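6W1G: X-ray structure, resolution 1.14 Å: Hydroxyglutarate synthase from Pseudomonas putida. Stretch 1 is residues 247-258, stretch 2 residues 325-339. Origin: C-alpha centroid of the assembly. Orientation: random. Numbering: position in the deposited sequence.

Stretch 1, residues 247-258: PPKAVVEGPPTR
Stretch 2 (325-339) PAEANAERYMALLQA

How do the two stretches lie against each other? Residues 247-258 form an extended segment without regular helix or strand; most of its residues have phi between -54° and -101° and psi between 120° and 180°, broken by Ala250 (-65°/-34°) and Gly254 (106°/-172°). Residues 330-339 are helical, and the chain before them is loop or turn. Both run the same way: Val251 CA lies 5.3 Å from Ala330 CA, and Pro256 CA lies 5.6 Å from Gln338 CA. Five steps along the extended chain thus match eight along the helix, and together the stretches bury 636 Å².

What anchors the beginning of the contact? Glu327 grips two successive backbone amides with one carboxylate. Ala250 N donates to Glu327 OE1 (2.8 Å, 160°) and Val251 N to Glu327 OE2 (3.0 Å, 176°). The helix-like psi of Ala250 brings these two N-H groups to the same side. Glu327 has its CA-to-CB bond sideways, but the m, m rotamer (chi1 -68°, chi2 -66°), with chi3 at -71°, carries the acid to them. Nearby, Asn329, chi1 p at 54°, turns back on its own loop: Ala326 N donates to Asn329 OD1 at 2.8 Å. Asn329 holds the N-cap position, yet its side chain makes no capping bond.

Which side chains fill the space beyond the carboxylate? Ala330 points toward the segment, and its small methyl lets the chains come close: Ala330 CB is 3.7 Å from both Ala250 CB and Val251 CG2. Val251, chi1 t at 171°, is the most heavily covered residue; its CG2 packs there while its CG1 lies 4.0 Å from Tyr333 CE1. Met334 starts sideways but folds through three m torsions (-64°, -58°, -58°), bringing its SD to 3.8 Å from Val252 N and its CE to 4.2 Å from Val252 CB. Its flexible thioether thus curls along the backbone, beside Val252 in the t rotamer (176°).

How is the buried tyrosine hydroxyl satisfied? Tyr333, chi1 t at 173° and chi2 -103°, points toward the segment and meets Val252 O near the plane of its ring, at the edge. Its OH donates to a water at 2.6 Å, and that water donates to Val252 O and Gly254 O, each 2.8 Å away, tying the helix to two carbonyls. Gly254 suits its positive phi: a CB would be jammed against the preceding carbonyl O and would clash with Pro255 CD.

What closes the far end? Leu337, t, p (-175°, 70°), points toward the segment and places CD2 3.6 Å from both Gly254 O and Pro256 N, with CG 3.8 Å from Pro256 CD. Pro256, its ring C-gamma endo, faces the helix and offers a compact apolar surface to the leucine. Gln338 (chi1 t at -168°, chi2 p at 40°) begins sideways, but its end comes nearer to the segment, beside Pro256 and Thr257.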

# COMPACT_ATOMS: atom_id res chain seq x y z
N PRO A 247 -8.58 4.31 19.72
CA PRO A 247 -7.95 5.63 19.68
C PRO A 247 -6.65 5.52 18.91
O PRO A 247 -5.78 4.69 19.25
CB PRO A 247 -7.68 5.96 21.15
CG PRO A 247 -7.69 4.67 21.83
CD PRO A 247 -8.68 3.80 21.09
N PRO A 248 -6.47 6.33 17.89
CA PRO A 248 -5.25 6.18 17.11
C PRO A 248 -4.16 7.06 17.68
O PRO A 248 -4.38 7.92 18.53
CB PRO A 248 -5.66 6.71 15.74
CG PRO A 248 -6.63 7.81 16.06
CD PRO A 248 -7.42 7.26 17.25
N LYS A 249 -2.96 6.83 17.17
CA LYS A 249 -1.89 7.76 17.41
C LYS A 249 -2.27 9.13 16.88
O LYS A 249 -2.78 9.28 15.75
CB LYS A 249 -0.64 7.24 16.71
CG LYS A 249 -0.11 5.90 17.25
CD LYS A 249 0.48 5.99 18.63
CE LYS A 249 1.49 4.85 18.82
NZ LYS A 249 1.41 4.23 20.17
N ALA A 250 -2.08 10.15 17.71
CA ALA A 250 -2.35 11.51 17.28
C ALA A 250 -1.42 11.96 16.17
O ALA A 250 -1.83 12.74 15.31
CB ALA A 250 -2.19 12.46 18.45
N VAL A 251 -0.17 11.51 16.17
CA VAL A 251 0.73 11.80 15.07
C VAL A 251 0.28 11.04 13.83
O VAL A 251 0.16 9.81 13.83
CB VAL A 251 2.16 11.41 15.43
CG1 VAL A 251 3.07 11.51 14.23
CG2 VAL A 251 2.71 12.26 16.56
N VAL A 252 0.03 11.76 12.76
CA VAL A 252 -0.32 11.16 11.48
C VAL A 252 0.93 11.19 10.62
O VAL A 252 1.53 12.26 10.43
CB VAL A 252 -1.48 11.93 10.84
CG1 VAL A 252 -1.78 11.37 9.45
CG2 VAL A 252 -2.71 11.87 11.72
N GLU A 253 1.31 10.03 10.08
CA GLU A 253 2.44 9.98 9.16
C GLU A 253 2.03 10.49 7.80
O GLU A 253 0.88 10.29 7.39
CB GLU A 253 2.96 8.55 9.02
CG GLU A 253 3.46 7.96 10.33
CD GLU A 253 4.03 6.59 10.12
OE1 GLU A 253 3.29 5.60 10.30
OE2 GLU A 253 5.20 6.51 9.71
N GLY A 254 2.97 11.13 7.10
CA GLY A 254 2.75 11.71 5.80
C GLY A 254 2.68 13.22 5.87
O GLY A 254 2.96 13.85 6.89
N PRO A 255 2.30 13.85 4.76
CA PRO A 255 2.13 15.31 4.75
C PRO A 255 0.99 15.73 5.65
O PRO A 255 0.18 14.91 6.06
CB PRO A 255 1.77 15.61 3.28
CG PRO A 255 1.03 14.35 2.85
CD PRO A 255 1.79 13.21 3.52
N PRO A 256 0.90 17.02 5.98
CA PRO A 256 -0.26 17.54 6.68
C PRO A 256 -1.49 17.61 5.80
O PRO A 256 -1.42 17.31 4.58
CB PRO A 256 0.20 18.94 7.11
CG PRO A 256 1.05 19.36 5.94
CD PRO A 256 1.78 18.10 5.49
N THR A 257 -2.61 18.00 6.39
CA THR A 257 -3.85 18.21 5.66
C THR A 257 -3.63 19.19 4.52
O THR A 257 -3.02 20.24 4.70
CB THR A 257 -4.90 18.79 6.63
OG1 THR A 257 -5.02 17.94 7.79
CG2 THR A 257 -6.24 18.95 5.92
N ARG A 258 -4.17 18.85 3.35
CA ARG A 258 -4.07 19.66 2.16
C ARG A 258 -5.37 19.58 1.40
O ARG A 258 -6.09 18.59 1.45
CB ARG A 258 -2.95 19.12 1.24
CG ARG A 258 -1.54 19.39 1.72
CD ARG A 258 -0.51 18.57 0.97
NE ARG A 258 -0.64 18.72 -0.49
CZ ARG A 258 -0.07 19.68 -1.23
NH1 ARG A 258 0.69 20.62 -0.66
NH2 ARG A 258 -0.29 19.70 -2.55
N PRO A 325 9.47 12.44 16.37
CA PRO A 325 8.01 12.63 16.48
C PRO A 325 7.37 11.55 17.34
O PRO A 325 7.45 10.36 17.03
CB PRO A 325 7.52 12.56 15.02
CG PRO A 325 8.74 12.86 14.18
CD PRO A 325 9.92 12.35 14.97
N ALA A 326 6.74 11.97 18.42
CA ALA A 326 6.13 11.05 19.36
C ALA A 326 4.78 11.61 19.77
O ALA A 326 4.45 12.76 19.48
CB ALA A 326 7.01 10.85 20.60
N GLU A 327 4.00 10.78 20.46
CA GLU A 327 2.69 11.23 20.95
C GLU A 327 2.82 12.38 21.93
O GLU A 327 1.92 13.22 22.01
CB GLU A 327 1.97 10.04 21.58
CG GLU A 327 1.58 9.00 20.54
CD GLU A 327 0.55 9.52 19.57
OE1 GLU A 327 -0.61 9.69 20.00
OE2 GLU A 327 0.89 9.77 18.38
N ALA A 328 3.92 12.44 22.68
CA ALA A 328 4.05 13.47 23.70
C ALA A 328 4.18 14.85 23.07
O ALA A 328 3.77 15.85 23.68
CB ALA A 328 5.25 13.18 24.59
N ASN A 329 4.75 14.92 21.87
CA ASN A 329 4.91 16.18 21.16
C ASN A 329 3.94 16.36 20.00
O ASN A 329 4.16 17.22 19.14
CB ASN A 329 6.35 16.30 20.66
CG ASN A 329 6.80 15.09 19.82
OD1 ASN A 329 6.04 14.58 18.99
ND2 ASN A 329 8.03 14.64 20.05
N ALA A 330 2.85 15.56 19.97
CA ALA A 330 2.04 15.44 18.75
C ALA A 330 1.46 16.77 18.29
O ALA A 330 1.46 17.08 17.09
CB ALA A 330 0.92 14.41 18.93
N GLU A 331 0.91 17.57 19.20
CA GLU A 331 0.34 18.85 18.81
C GLU A 331 1.40 19.75 18.19
O GLU A 331 1.19 20.36 17.13
CB GLU A 331 -0.30 19.52 20.01
CG GLU A 331 0.52 19.43 21.31
CD GLU A 331 -0.01 18.42 22.32
OE1 GLU A 331 -0.58 17.39 21.90
OE2 GLU A 331 0.13 18.65 23.55
N ARG A 332 2.56 19.85 18.84
CA ARG A 332 3.65 20.67 18.32
C ARG A 332 4.16 20.13 16.99
O ARG A 332 4.44 20.90 16.07
CB ARG A 332 4.80 20.75 19.33
CG ARG A 332 5.98 21.55 18.78
CD ARG A 332 7.00 21.99 19.79
NE ARG A 332 7.91 22.99 19.22
CZ ARG A 332 9.19 22.79 18.92
NH1 ARG A 332 9.76 21.62 19.14
NH2 ARG A 332 9.91 23.77 18.41
N TYR A 333 4.32 18.80 16.87
CA TYR A 333 4.76 18.21 15.61
C TYR A 333 3.81 18.56 14.48
O TYR A 333 4.21 18.96 13.39
CB TYR A 333 4.87 16.69 15.73
CG TYR A 333 5.16 16.06 14.39
CD1 TYR A 333 4.16 15.43 13.68
CD2 TYR A 333 6.42 16.15 13.80
CE1 TYR A 333 4.39 14.85 12.43
CE2 TYR A 333 6.66 15.59 12.54
CZ TYR A 333 5.65 14.94 11.87
OH TYR A 333 5.91 14.38 10.65
N MET A 334 2.51 18.33 14.71
CA MET A 334 1.54 18.59 13.66
C MET A 334 1.53 20.06 13.26
O MET A 334 1.38 20.39 12.09
CB MET A 334 0.17 18.03 14.07
CG MET A 334 0.15 16.49 14.24
SD MET A 334 0.61 15.50 12.80
CE MET A 334 -0.56 16.01 11.55
N ALA A 335 1.76 20.97 14.22
CA ALA A 335 1.83 22.39 13.91
C ALA A 335 3.07 22.71 13.07
O ALA A 335 2.98 23.46 12.08
CB ALA A 335 1.81 23.21 15.21
N LEU A 336 4.22 22.14 13.42
CA LEU A 336 5.44 22.38 12.66
C LEU A 336 5.33 21.79 11.26
O LEU A 336 5.83 22.37 10.29
CB LEU A 336 6.61 21.73 13.37
CG LEU A 336 7.09 22.40 14.65
CD1 LEU A 336 8.07 21.49 15.34
CD2 LEU A 336 7.72 23.72 14.30
N LEU A 337 4.71 20.63 11.15
CA LEU A 337 4.52 20.00 9.85
C LEU A 337 3.72 20.90 8.92
O LEU A 337 4.08 21.07 7.75
CB LEU A 337 3.83 18.66 10.05
CG LEU A 337 3.63 17.79 8.83
CD1 LEU A 337 4.96 17.26 8.37
CD2 LEU A 337 2.64 16.68 9.15
N GLN A 338 2.60 21.44 9.41
CA GLN A 338 1.80 22.33 8.59
C GLN A 338 2.61 23.55 8.18
O GLN A 338 2.60 23.95 7.00
CB GLN A 338 0.50 22.69 9.30
CG GLN A 338 -0.58 23.41 8.38
CD GLN A 338 -0.77 22.90 6.91
OE1 GLN A 338 -1.51 21.93 6.65
NE2 GLN A 338 -0.11 23.57 5.94
N ALA A 339 3.34 24.15 9.12
CA ALA A 339 4.10 25.34 8.79
C ALA A 339 5.13 25.07 7.71
O ALA A 339 5.26 25.84 6.76
CB ALA A 339 4.75 25.88 10.07
O HOH W 1 3.96 13.19 9.37